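Local atomic coordinates of flavodoxin (Methanosarcina acetivorans C2A, PDB entry 5WID), a protein that binds flavin mononucleotide and, as in other flavodoxins, probably serves as a small electron-transfer protein. Residues Glu26-Asp31 against Asp136-Val141; Val40-Leu45 against Asp71-Ala76; Ala50-Ser55 against Ala85-Tyr90; Ser77-Lys82 against Met107-Met112. All blocks are in the same frame, centred on the assembly; numbering follows the deposited sequence. Where two conformers were deposited one is given.

Contact 3 is the centre of the molecule: two parallel strands, every touching residue buried, joined by backbone hydrogen bonds, beyond which strand 83-90 reaches the FMN. The centres of the other three lie 13 to 14 Å from the centre of the chain; contact 1 is still buried, 2 and 4 only partly. Contacts 1 (turn on helix) and 2 (helix on helix) pack aliphatic side chains on the two faces of the sheet without a hydrogen bond across, contact 1 adding a loose pair of opposite charges. Contact 4, a turn against the start of strand 110-119, mixes methionine and proline packing with two backbone bonds. Ile51 of contact 3 touches contact 2; Ala50, Ala52 and Ala85 touch contact 1.

Contact 1 (Glu26-Asp31 against Asp136-Val141); sequences ESKNVD and DIAEKV
This is a helix-against-loop packing contact on one face of the flavodoxin sheet, where the turn leaving helix 13-27 leans on the last helix, 124-143. Its middle is the methyl of Ala138, which sits between two side chains of the turn: Lys28 CB lies 3.5 Å from Ala138 CB, and Val30 CG2 comes to 3.8 Å from the same Ala138 CB. The other branch of Val30, CG1, anti to its own backbone N, reaches Val141 CG1 at 4.3 Å, one helical turn further on. At the partly exposed border Lys28 bends at chi2 (-43°) and chi3 (-91°) and crosses Glu139 obliquely, so that a methylene and not the ammonium is nearest: Lys28 CE is 3.1 Å from Glu139 OE2, whereas Lys28 NZ stays 4.2 Å from Glu139 OE2, too far for a salt bridge. An alanine in place of Lys28 would keep CB on Ala138 but lose the rest of the chain and its charge, and would probably leave that border less well covered. Lys142 ties the two parts together by donating to the carbonyl of Lys28. Beneath, Ile137 and Val141 turn to strands 50-58 and 83-90, and Asp31 opens strand 31-36 beside strand 2-8.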
loop_
_atom_site.group_PDB
_atom_site.type_symbol
_atom_site.label_atom_id
_atom_site.label_comp_id
_atom_site.label_asym_id
_atom_site.label_seq_id
_atom_site.Cartn_x
_atom_site.Cartn_y
_atom_site.Cartn_z
ATOM N N GLU A 26 0.280 13.447 1.941
ATOM C CA GLU A 26 0.004 14.841 1.563
ATOM C C GLU A 26 0.424 15.814 2.654
ATOM O O GLU A 26 0.928 16.908 2.365
ATOM C CB GLU A 26 -1.490 15.045 1.287
ATOM C CG GLU A 26 -1.995 14.537 -0.035
ATOM C CD GLU A 26 -3.519 14.526 -0.115
ATOM O OE1 GLU A 26 -4.187 14.933 0.865
ATOM O OE2 GLU A 26 -4.050 14.096 -1.160
ATOM N N SER A 27 0.172 15.454 3.916
ATOM C CA SER A 27 0.415 16.367 5.027
ATOM C C SER A 27 1.882 16.757 5.152
ATOM O O SER A 27 2.192 17.757 5.811
ATOM C CB SER A 27 -0.084 15.755 6.341
ATOM O OG SER A 27 0.824 14.793 6.862
ATOM N N LYS A 28 2.787 15.998 4.534
ATOM C CA LYS A 28 4.211 16.301 4.559
ATOM C C LYS A 28 4.703 16.851 3.226
ATOM O O LYS A 28 5.910 16.846 2.964
ATOM C CB LYS A 28 5.010 15.060 4.959
ATOM C CG LYS A 28 4.635 14.488 6.319
ATOM C CD LYS A 28 4.451 15.577 7.355
ATOM C CE LYS A 28 5.739 15.860 8.080
ATOM N NZ LYS A 28 5.516 16.674 9.306
ATOM N N ASN A 29 3.781 17.289 2.367
ATOM C CA ASN A 29 4.105 17.932 1.090
ATOM C C ASN A 29 4.891 17.017 0.153
ATOM O O ASN A 29 5.796 17.451 -0.564
ATOM C CB ASN A 29 4.848 19.247 1.319
ATOM C CG ASN A 29 3.903 20.383 1.602
ATOM O OD1 ASN A 29 3.667 20.735 2.757
ATOM N ND2 ASN A 29 3.329 20.949 0.545
ATOM N N VAL A 30 4.532 15.740 0.138
ATOM C CA VAL A 30 4.980 14.806 -0.884
ATOM C C VAL A 30 3.789 14.532 -1.790
ATOM O O VAL A 30 2.677 14.312 -1.300
ATOM C CB VAL A 30 5.532 13.512 -0.257
ATOM C CG1 VAL A 30 5.725 12.435 -1.303
ATOM C CG2 VAL A 30 6.844 13.809 0.469
ATOM N N ASP A 31 4.009 14.606 -3.103
ATOM C CA ASP A 31 2.943 14.326 -4.056
ATOM C C ASP A 31 2.498 12.877 -3.923
ATOM O O ASP A 31 3.316 11.977 -3.713
ATOM C CB ASP A 31 3.417 14.590 -5.486
ATOM C CG ASP A 31 3.648 16.060 -5.760
ATOM O OD1 ASP A 31 2.968 16.897 -5.130
ATOM O OD2 ASP A 31 4.506 16.375 -6.610
ATOM N N ASP A 136 5.067 8.621 7.748
ATOM C CA ASP A 136 6.349 7.921 7.743
ATOM C C ASP A 136 6.846 7.685 6.321
ATOM O O ASP A 136 8.045 7.811 6.048
ATOM C CB ASP A 136 6.247 6.582 8.486
ATOM C CG ASP A 136 6.033 6.733 9.989
ATOM O OD1 ASP A 136 6.234 7.841 10.545
ATOM O OD2 ASP A 136 5.662 5.714 10.619
ATOM N N ILE A 137 5.945 7.311 5.408
ATOM C CA ILE A 137 6.339 7.117 4.011
ATOM C C ILE A 137 6.893 8.414 3.433
ATOM O O ILE A 137 7.941 8.428 2.774
ATOM C CB ILE A 137 5.154 6.601 3.177
ATOM C CG1 ILE A 137 4.776 5.170 3.576
ATOM C CG2 ILE A 137 5.508 6.640 1.686
ATOM C CD1 ILE A 137 3.429 4.726 2.960
ATOM N N ALA A 138 6.192 9.524 3.664
ATOM C CA ALA A 138 6.659 10.806 3.148
ATOM C C ALA A 138 8.034 11.160 3.705
ATOM O O ALA A 138 8.907 11.637 2.970
ATOM C CB ALA A 138 5.642 11.900 3.478
ATOM N N GLU A 139 8.255 10.921 4.998
ATOM C CA GLU A 139 9.549 11.260 5.588
ATOM C C GLU A 139 10.660 10.395 5.013
ATOM O O GLU A 139 11.782 10.872 4.797
ATOM C CB GLU A 139 9.478 11.119 7.107
ATOM C CG GLU A 139 8.672 12.232 7.776
ATOM C CD GLU A 139 9.216 13.614 7.441
ATOM O OE1 GLU A 139 10.455 13.776 7.381
ATOM O OE2 GLU A 139 8.408 14.538 7.221
ATOM N N LYS A 140 10.361 9.123 4.752
ATOM C CA LYS A 140 11.334 8.239 4.118
ATOM C C LYS A 140 11.667 8.713 2.710
ATOM O O LYS A 140 12.840 8.728 2.312
ATOM C CB LYS A 140 10.788 6.808 4.097
ATOM C CG LYS A 140 11.800 5.744 3.714
ATOM C CD LYS A 140 12.839 5.542 4.800
ATOM C CE LYS A 140 12.280 4.711 5.943
ATOM N NZ LYS A 140 13.332 4.384 6.949
ATOM N N VAL A 141 10.644 9.107 1.945
ATOM C CA VAL A 141 10.862 9.630 0.597
ATOM C C VAL A 141 11.769 10.853 0.643
ATOM O O VAL A 141 12.743 10.960 -0.113
ATOM C CB VAL A 141 9.515 9.956 -0.075
ATOM C CG1 VAL A 141 9.719 10.818 -1.319
ATOM C CG2 VAL A 141 8.786 8.676 -0.434
#

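Contact 2 (Val40-Leu45 against Asp71-Ala76)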
loop_
_atom_site.group_PDB
_atom_site.type_symbol
_atom_site.label_atom_id
_atom_site.label_comp_id
_atom_site.label_asym_id
_atom_site.label_seq_id
_atom_site.Cartn_x
_atom_site.Cartn_y
_atom_site.Cartn_z
ATOM N N VAL A 40 -4.577 1.888 -12.062
ATOM C CA VAL A 40 -3.223 2.431 -12.058
ATOM C C VAL A 40 -2.509 2.039 -13.350
ATOM O O VAL A 40 -2.736 0.966 -13.925
ATOM C CB VAL A 40 -2.471 1.967 -10.789
ATOM C CG1 VAL A 40 -2.210 0.503 -10.839
ATOM C CG2 VAL A 40 -1.179 2.760 -10.613
ATOM N N LYS A 41 -1.666 2.946 -13.837
ATOM C CA LYS A 41 -0.872 2.724 -15.034
ATOM C C LYS A 41 0.534 2.288 -14.654
ATOM O O LYS A 41 1.075 2.718 -13.636
ATOM C CB LYS A 41 -0.768 3.991 -15.877
ATOM C CG LYS A 41 -2.082 4.557 -16.357
ATOM C CD LYS A 41 -1.800 5.873 -17.055
ATOM C CE LYS A 41 -3.069 6.589 -17.406
ATOM N NZ LYS A 41 -3.483 7.514 -16.311
ATOM N N LEU A 42 1.135 1.462 -15.512
ATOM C CA LEU A 42 2.518 1.046 -15.294
ATOM C C LEU A 42 3.436 2.248 -15.099
ATOM O O LEU A 42 4.268 2.263 -14.183
ATOM C CB LEU A 42 2.991 0.191 -16.472
ATOM C CG LEU A 42 4.428 -0.318 -16.380
ATOM C CD1 LEU A 42 4.591 -1.187 -15.148
ATOM C CD2 LEU A 42 4.828 -1.074 -17.651
ATOM N N ASP A 43 3.291 3.274 -15.945
ATOM C CA ASP A 43 4.151 4.453 -15.829
ATOM C C ASP A 43 4.003 5.146 -14.483
ATOM O O ASP A 43 4.963 5.755 -13.996
ATOM C CB ASP A 43 3.852 5.461 -16.944
ATOM C CG ASP A 43 4.434 5.049 -18.277
ATOM O OD1 ASP A 43 3.947 5.552 -19.309
ATOM O OD2 ASP A 43 5.383 4.238 -18.294
ATOM N N GLU A 44 2.809 5.102 -13.885
ATOM C CA GLU A 44 2.630 5.734 -12.578
ATOM C C GLU A 44 3.430 5.011 -11.500
ATOM O O GLU A 44 3.956 5.648 -10.580
ATOM C CB GLU A 44 1.143 5.785 -12.222
ATOM C CG GLU A 44 0.381 6.737 -13.139
ATOM C CD GLU A 44 -1.126 6.705 -12.943
ATOM O OE1 GLU A 44 -1.693 5.613 -12.729
ATOM O OE2 GLU A 44 -1.744 7.787 -13.027
ATOM N N LEU A 45 3.529 3.681 -11.593
ATOM C CA LEU A 45 4.377 2.933 -10.669
ATOM C C LEU A 45 5.851 3.255 -10.902
ATOM O O LEU A 45 6.605 3.469 -9.944
ATOM C CB LEU A 45 4.134 1.427 -10.839
ATOM C CG LEU A 45 2.755 0.899 -10.424
ATOM C CD1 LEU A 45 2.649 -0.593 -10.718
ATOM C CD2 LEU A 45 2.484 1.182 -8.968
ATOM N N ASP A 71 2.306 -9.645 -9.287
ATOM C CA ASP A 71 3.224 -10.555 -9.964
ATOM C C ASP A 71 3.547 -10.095 -11.377
ATOM O O ASP A 71 4.610 -10.429 -11.910
ATOM C CB ASP A 71 2.627 -11.961 -10.020
ATOM C CG ASP A 71 2.620 -12.648 -8.674
ATOM O OD1 ASP A 71 3.310 -12.186 -7.744
ATOM O OD2 ASP A 71 1.908 -13.660 -8.547
ATOM N N GLU A 72 2.626 -9.377 -12.015
ATOM C CA GLU A 72 2.810 -8.932 -13.388
ATOM C C GLU A 72 3.159 -7.451 -13.453
ATOM O O GLU A 72 4.274 -7.089 -13.842
ATOM C CB GLU A 72 1.548 -9.249 -14.203
ATOM C CG GLU A 72 1.296 -10.745 -14.307
ATOM C CD GLU A 72 -0.042 -11.081 -14.925
ATOM O OE1 GLU A 72 -0.650 -10.196 -15.562
ATOM O OE2 GLU A 72 -0.484 -12.239 -14.765
ATOM N N THR A 73 2.240 -6.585 -13.025
ATOM C CA THR A 73 2.413 -5.150 -13.242
ATOM C C THR A 73 3.482 -4.561 -12.329
ATOM O O THR A 73 4.343 -3.803 -12.786
ATOM C CB THR A 73 1.083 -4.424 -13.045
ATOM O OG1 THR A 73 0.101 -5.012 -13.904
ATOM C CG2 THR A 73 1.221 -2.955 -13.410
ATOM N N LEU A 74 3.419 -4.850 -11.025
ATOM C CA LEU A 74 4.403 -4.262 -10.115
ATOM C C LEU A 74 5.815 -4.747 -10.435
ATOM O O LEU A 74 6.768 -3.955 -10.434
ATOM C CB LEU A 74 4.038 -4.574 -8.660
ATOM C CG LEU A 74 4.929 -3.915 -7.599
ATOM C CD1 LEU A 74 4.901 -2.379 -7.735
ATOM C CD2 LEU A 74 4.507 -4.333 -6.180
ATOM N N VAL A 75 5.974 -6.043 -10.718
ATOM C CA VAL A 75 7.288 -6.551 -11.116
ATOM C C VAL A 75 7.778 -5.837 -12.371
ATOM O O VAL A 75 8.957 -5.482 -12.473
ATOM C CB VAL A 75 7.242 -8.078 -11.313
ATOM C CG1 VAL A 75 8.550 -8.573 -11.919
ATOM C CG2 VAL A 75 6.991 -8.777 -9.988
ATOM N N ALA A 76 6.880 -5.594 -13.330
ATOM C CA ALA A 76 7.283 -4.971 -14.591
ATOM C C ALA A 76 7.684 -3.509 -14.423
ATOM O O ALA A 76 8.334 -2.951 -15.315
ATOM C CB ALA A 76 6.153 -5.064 -15.620
#
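Leu42 and Leu45, one turn apart on the short helix 42-47, meet the C-terminal turn of helix 64-76, two of the helices that cover one side of the flavodoxin-like alpha/beta sheet. Leu42 holds CG anti to its backbone N (chi1 -180°), which carries CD1 across to the helix backbone: Leu42 CD1 is 3.5 Å from Thr73 O and 4.2 Å from Ala76 CB. Leu45 instead holds CG anti to its carbonyl carbon, and its CD1 meets two residues at once, Thr73 CG2 at 3.9 Å and Leu74 CD1 at 4.1 Å. Leu45 and Thr73 cross at about a right angle; the Thr73 methyl, CG2, anti to its own N, lies near CD1 of both Leu42 and Leu45. No hydrogen bond spans the contact. In the second shell, Leu45 also packs on Ile4, Val6 and Ile51 of the sheet and on Phe69, while Ser77, whose OG is bonded to Leu74 O, touches Leu42 and Leu45. Helix 42-47 is fixed at its start by Lys41, the N-cap residue, and by Glu44, whose OE2 is also bonded to Gln33. Lys41 N donates to Glu44 OE1 at 2.9 Å, nearly straight (167°), arriving from above the carboxylate plane.

Contact 3 (Ala50-Ser55 against Ala85-Tyr90). With FMN (flavin mononucleotide), chain D.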
loop_
_atom_site.group_PDB
_atom_site.type_symbol
_atom_site.label_atom_id
_atom_site.label_comp_id
_atom_site.label_asym_id
_atom_site.label_seq_id
_atom_site.Cartn_x
_atom_site.Cartn_y
_atom_site.Cartn_z
ATOM N N ALA A 50 7.950 5.808 -3.863
ATOM C CA ALA A 50 7.422 4.907 -2.847
ATOM C C ALA A 50 6.098 4.350 -3.345
ATOM O O ALA A 50 5.288 5.082 -3.923
ATOM C CB ALA A 50 7.208 5.618 -1.497
ATOM N N ILE A 51 5.886 3.057 -3.122
ATOM C CA ILE A 51 4.673 2.373 -3.555
ATOM C C ILE A 51 4.122 1.614 -2.359
ATOM O O ILE A 51 4.770 0.680 -1.866
ATOM C CB ILE A 51 4.935 1.409 -4.725
ATOM C CG1 ILE A 51 5.502 2.174 -5.924
ATOM C CG2 ILE A 51 3.643 0.666 -5.101
ATOM C CD1 ILE A 51 6.121 1.266 -7.013
ATOM N N ALA A 52 2.931 2.005 -1.901
ATOM C CA ALA A 52 2.217 1.292 -0.848
ATOM C C ALA A 52 1.116 0.470 -1.505
ATOM O O ALA A 52 0.432 0.960 -2.409
ATOM C CB ALA A 52 1.622 2.269 0.178
ATOM N N VAL A 53 0.979 -0.792 -1.097
ATOM C CA VAL A 53 0.012 -1.696 -1.718
ATOM C C VAL A 53 -0.860 -2.312 -0.631
ATOM O O VAL A 53 -0.338 -2.823 0.366
ATOM C CB VAL A 53 0.707 -2.796 -2.537
ATOM C CG1 VAL A 53 -0.318 -3.781 -3.108
ATOM C CG2 VAL A 53 1.531 -2.174 -3.687
ATOM N N GLY A 54 -2.175 -2.276 -0.836
ATOM C CA GLY A 54 -3.110 -2.797 0.143
ATOM C C GLY A 54 -4.157 -3.706 -0.470
ATOM O O GLY A 54 -4.611 -3.501 -1.593
ATOM N N SER A 55 -4.537 -4.726 0.300
ATOM C CA SER A 55 -5.616 -5.621 -0.088
ATOM C C SER A 55 -6.278 -6.168 1.161
ATOM O O SER A 55 -5.616 -6.394 2.178
ATOM C CB SER A 55 -5.117 -6.800 -0.942
ATOM O OG SER A 55 -6.178 -7.693 -1.247
ATOM N N ALA A 85 5.439 -0.234 1.083
ATOM C CA ALA A 85 4.643 -0.358 2.299
ATOM C C ALA A 85 3.463 -1.270 1.995
ATOM O O ALA A 85 2.976 -1.315 0.864
ATOM C CB ALA A 85 4.156 1.007 2.813
ATOM N N ALA A 86 2.996 -1.992 3.012
ATOM C CA ALA A 86 1.957 -2.996 2.824
ATOM C C ALA A 86 0.869 -2.798 3.868
ATOM O O ALA A 86 1.176 -2.524 5.033
ATOM C CB ALA A 86 2.550 -4.421 2.928
ATOM N N PHE A 87 -0.400 -2.953 3.462
ATOM C CA PHE A 87 -1.500 -2.718 4.391
ATOM C C PHE A 87 -2.748 -3.470 3.945
ATOM O O PHE A 87 -2.808 -4.027 2.846
ATOM C CB PHE A 87 -1.812 -1.216 4.543
ATOM C CG PHE A 87 -2.353 -0.564 3.284
ATOM C CD1 PHE A 87 -1.491 -0.160 2.281
ATOM C CD2 PHE A 87 -3.717 -0.319 3.138
ATOM C CE1 PHE A 87 -1.967 0.451 1.112
ATOM C CE2 PHE A 87 -4.216 0.293 1.988
ATOM C CZ PHE A 87 -3.344 0.680 0.969
ATOM N N GLY A 88 -3.759 -3.472 4.820
ATOM C CA GLY A 88 -5.056 -4.018 4.435
ATOM C C GLY A 88 -6.009 -4.238 5.591
ATOM O O GLY A 88 -5.589 -4.280 6.748
ATOM N N SER A 89 -7.294 -4.402 5.296
ATOM C CA SER A 89 -8.300 -4.721 6.302
ATOM C C SER A 89 -8.586 -6.217 6.264
ATOM O O SER A 89 -8.430 -6.863 5.227
ATOM C CB SER A 89 -9.583 -3.922 6.047
ATOM O OG SER A 89 -10.614 -4.243 6.964
ATOM N N TYR A 90 -8.990 -6.774 7.401
ATOM C CA TYR A 90 -9.197 -8.216 7.474
ATOM C C TYR A 90 -10.225 -8.536 8.545
ATOM O O TYR A 90 -10.604 -7.679 9.340
ATOM C CB TYR A 90 -7.877 -8.951 7.744
ATOM C CG TYR A 90 -7.344 -8.812 9.162
ATOM C CD1 TYR A 90 -6.807 -7.605 9.618
ATOM C CD2 TYR A 90 -7.372 -9.894 10.039
ATOM C CE1 TYR A 90 -6.312 -7.489 10.913
ATOM C CE2 TYR A 90 -6.857 -9.792 11.330
ATOM C CZ TYR A 90 -6.343 -8.590 11.762
ATOM O OH TYR A 90 -5.852 -8.484 13.048
HETATM N N1 FMN D . -10.689 -12.099 6.663
HETATM C C2 FMN D . -9.579 -12.792 7.082
HETATM O O2 FMN D . -8.841 -12.299 7.941
HETATM N N3 FMN D . -9.289 -14.035 6.545
HETATM C C4 FMN D . -10.087 -14.592 5.580
HETATM O O4 FMN D . -9.781 -15.703 5.120
HETATM C C4A FMN D . -11.223 -13.894 5.162
HETATM N N5 FMN D . -12.065 -14.425 4.208
HETATM C C5A FMN D . -13.186 -13.724 3.805
HETATM C C6 FMN D . -14.025 -14.290 2.847
HETATM C C7 FMN D . -15.153 -13.601 2.428
HETATM C C7M FMN D . -16.042 -14.231 1.387
HETATM C C8 FMN D . -15.457 -12.356 2.973
HETATM C C8M FMN D . -16.681 -11.605 2.530
HETATM C C9 FMN D . -14.619 -11.788 3.940
HETATM C C9A FMN D . -13.485 -12.479 4.353
HETATM N N10 FMN D . -12.638 -11.933 5.304
HETATM C C10 FMN D . -11.521 -12.642 5.712
HETATM C "C1'" FMN D . -12.940 -10.609 5.927
HETATM C "C2'" FMN D . -12.494 -9.408 5.095
HETATM O "O2'" FMN D . -11.092 -9.375 4.889
HETATM C "C3'" FMN D . -12.917 -8.167 5.875
HETATM O "O3'" FMN D . -14.331 -8.083 5.864
HETATM C "C4'" FMN D . -12.305 -6.862 5.359
HETATM O "O4'" FMN D . -12.668 -5.839 6.267
HETATM C "C5'" FMN D . -12.758 -6.490 3.945
HETATM O "O5'" FMN D . -12.043 -5.325 3.568
HETATM P P FMN D . -12.343 -4.606 2.163
HETATM O O1P FMN D . -11.190 -3.666 1.910
HETATM O O2P FMN D . -12.400 -5.671 1.087
HETATM O O3P FMN D . -13.647 -3.866 2.280
HETATM O O HOH W 1 -5.931 -7.759 4.637
#
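Two adjacent parallel strands of the central flavodoxin sheet meet here, and at its C-terminal end the second of them enters the FMN pocket. The strands run 4.6 Å apart at closest, 19° from exactly parallel, with Ala52 beside Ala85, Val53 beside Ala86 and Gly54 beside Phe87. Four backbone bonds zigzag between them. Val53 uses both its N and its O on the same neighbour: its N donates to Ala85 O at 2.8 Å, close to straight and in the carbonyl plane, while its O accepts from Phe87 N at 3.1 Å, the donor lying above the carbonyl plane. Ala85 N to Ile51 O and Ser55 N to Phe87 O complete the ladder.

Phe87 takes the crowded chi1 setting (66°), with CG between its backbone N and carbonyl carbon, and this folds the ring back over the neighbouring strand. Gly54 CA sits 3.5 Å from the ring centroid and almost on its normal, a CH-pi contact for which a glycine is needed, since any CB would run into the ring. Ala52 lies at the ring edge. Where the direct ladder ends, a water donates to Ser55 O and, at 2.7 Å, to Ser89 O. Ser89 OG, anti to its own N, accepts from FMN O4' at 2.7 Å, and the edge of the Tyr90 ring meets FMN O2 in plane. Helix 13-27 packs on Phe87 and helix 124-143 on Ala52 and Ala85; Val53 and Ala86 turn to helix 96-106, and strand 2-8 flanks strand 50-58.

Contact 4 (Ser77-Lys82 against Met107-Met112); sequences SNPQGK and MGMTVM
Met109 threads its side chain between the turn 79-82 and the sheet, just before strand 110-119. Its CB, 3.6 Å from Lys82 O, starts beside the backbone. CG, anti to its own carbonyl carbon, lies 3.5 Å from Pro79 O and also against Pro79 CB, and SD continues along that same carbon at 3.9 Å. A bend at chi3 (76°) then swings CE to 4.2 Å from Lys82 CB, and toward Ile51 of the neighbouring strand. An alanine in place of Met109 would lose CG, SD and CE, and would probably leave Pro79, Lys82 and Ile51 less well packed.

A second methionine meets the next ring carbon of Pro79: Met107 SD lies 3.7 Å from Pro79 CG, the two side chains crossing at about a right angle. Two backbone hydrogen bonds clamp the segments. Gly81 N, in a type II turn from Pro79 to Lys82, donates nearly straight (172°) to Gly108 O at 2.8 Å. Thr110 N then meets Lys82 O at 3.0 Å, nearly along the C=O axis. Gly108 closes helix 96-106 with a Schellman motif. The extended Lys82 chain carries NZ to hydrogen bonds with Lys46 O and Ala48 O at the C-terminal end of helix 42-47; Met107 packs on helix 64-76, Val111 on helix 96-106 and Met112 on helix 124-143, while Thr110 and Met112 pair with Gly84 of strand 83-90.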
loop_
_atom_site.group_PDB
_atom_site.type_symbol
_atom_site.label_atom_id
_atom_site.label_comp_id
_atom_site.label_asym_id
_atom_site.label_seq_id
_atom_site.Cartn_x
_atom_site.Cartn_y
_atom_site.Cartn_z
ATOM N N SER A 77 7.311 -2.879 -13.312
ATOM C CA SER A 77 7.646 -1.480 -13.067
ATOM C C SER A 77 9.068 -1.287 -12.558
ATOM O O SER A 77 9.459 -0.146 -12.293
ATOM C CB SER A 77 6.644 -0.870 -12.079
ATOM O OG SER A 77 6.898 -1.280 -10.741
ATOM N N ASN A 78 9.844 -2.364 -12.427
ATOM C CA ASN A 78 11.232 -2.300 -11.975
ATOM C C ASN A 78 11.321 -1.580 -10.634
ATOM O O ASN A 78 11.920 -0.504 -10.542
ATOM C CB ASN A 78 12.123 -1.597 -13.005
ATOM C CG ASN A 78 12.397 -2.455 -14.233
ATOM O OD1 ASN A 78 12.031 -3.630 -14.278
ATOM N ND2 ASN A 78 13.048 -1.867 -15.235
ATOM N N PRO A 79 10.756 -2.145 -9.563
ATOM C CA PRO A 79 10.740 -1.457 -8.268
ATOM C C PRO A 79 11.940 -1.730 -7.371
ATOM O O PRO A 79 11.890 -1.358 -6.193
ATOM C CB PRO A 79 9.459 -2.021 -7.630
ATOM C CG PRO A 79 9.463 -3.453 -8.106
ATOM C CD PRO A 79 10.083 -3.455 -9.487
ATOM N N GLN A 80 13.001 -2.357 -7.880
ATOM C CA GLN A 80 14.159 -2.656 -7.051
ATOM C C GLN A 80 14.694 -1.388 -6.401
ATOM O O GLN A 80 14.873 -0.366 -7.068
ATOM C CB GLN A 80 15.255 -3.316 -7.898
ATOM C CG GLN A 80 14.756 -4.523 -8.673
ATOM C CD GLN A 80 14.501 -4.233 -10.154
ATOM O OE1 GLN A 80 13.827 -3.255 -10.517
ATOM N NE2 GLN A 80 15.040 -5.090 -11.017
ATOM N N GLY A 81 14.937 -1.455 -5.087
ATOM C CA GLY A 81 15.480 -0.333 -4.345
ATOM C C GLY A 81 14.470 0.709 -3.902
ATOM O O GLY A 81 14.846 1.644 -3.183
ATOM N N LYS A 82 13.208 0.592 -4.312
ATOM C CA LYS A 82 12.215 1.589 -3.954
ATOM C C LYS A 82 11.639 1.312 -2.570
ATOM O O LYS A 82 11.691 0.193 -2.055
ATOM C CB LYS A 82 11.069 1.617 -4.969
ATOM C CG LYS A 82 11.478 2.145 -6.325
ATOM C CD LYS A 82 10.236 2.386 -7.179
ATOM C CE LYS A 82 10.608 2.980 -8.524
ATOM N NZ LYS A 82 9.381 3.330 -9.302
ATOM N N MET A 107 10.925 -8.814 -4.566
ATOM C CA MET A 107 11.087 -7.933 -5.716
ATOM C C MET A 107 12.231 -6.944 -5.575
ATOM O O MET A 107 12.463 -6.163 -6.506
ATOM C CB MET A 107 9.809 -7.124 -5.911
ATOM C CG MET A 107 9.051 -7.412 -7.129
ATOM S SD MET A 107 7.562 -6.427 -6.950
ATOM C CE MET A 107 6.402 -7.735 -6.585
ATOM N N GLY A 108 12.906 -6.902 -4.432
ATOM C CA GLY A 108 13.965 -5.936 -4.220
ATOM C C GLY A 108 13.541 -4.626 -3.594
ATOM O O GLY A 108 14.364 -3.703 -3.515
ATOM N N MET A 109 12.295 -4.505 -3.146
ATOM C CA MET A 109 11.880 -3.290 -2.457
ATOM C C MET A 109 12.302 -3.338 -0.994
ATOM O O MET A 109 12.453 -4.414 -0.406
ATOM C CB MET A 109 10.361 -3.103 -2.543
ATOM C CG MET A 109 9.828 -3.034 -3.960
ATOM S SD MET A 109 8.058 -2.703 -4.032
ATOM C CE MET A 109 8.024 -0.949 -3.644
ATOM N N THR A 110 12.506 -2.156 -0.411
ATOM C CA THR A 110 12.727 -2.023 1.024
ATOM C C THR A 110 11.396 -1.648 1.651
ATOM O O THR A 110 10.924 -0.515 1.490
ATOM C CB THR A 110 13.789 -0.978 1.345
ATOM O OG1 THR A 110 15.015 -1.343 0.709
ATOM C CG2 THR A 110 14.005 -0.895 2.856
ATOM N N VAL A 111 10.800 -2.603 2.359
ATOM C CA VAL A 111 9.462 -2.455 2.913
ATOM C C VAL A 111 9.572 -1.787 4.275
ATOM O O VAL A 111 10.278 -2.269 5.168
ATOM C CB VAL A 111 8.750 -3.813 3.022
ATOM C CG1 VAL A 111 7.402 -3.647 3.736
ATOM C CG2 VAL A 111 8.564 -4.407 1.648
ATOM N N MET A 112 8.868 -0.680 4.434
ATOM C CA MET A 112 8.855 0.011 5.709
ATOM C C MET A 112 8.078 -0.764 6.760
ATOM O O MET A 112 7.104 -1.459 6.464
ATOM C CB MET A 112 8.225 1.378 5.547
ATOM C CG MET A 112 9.083 2.315 4.789
ATOM S SD MET A 112 8.278 3.884 4.769
ATOM C CE MET A 112 7.842 4.113 6.478
#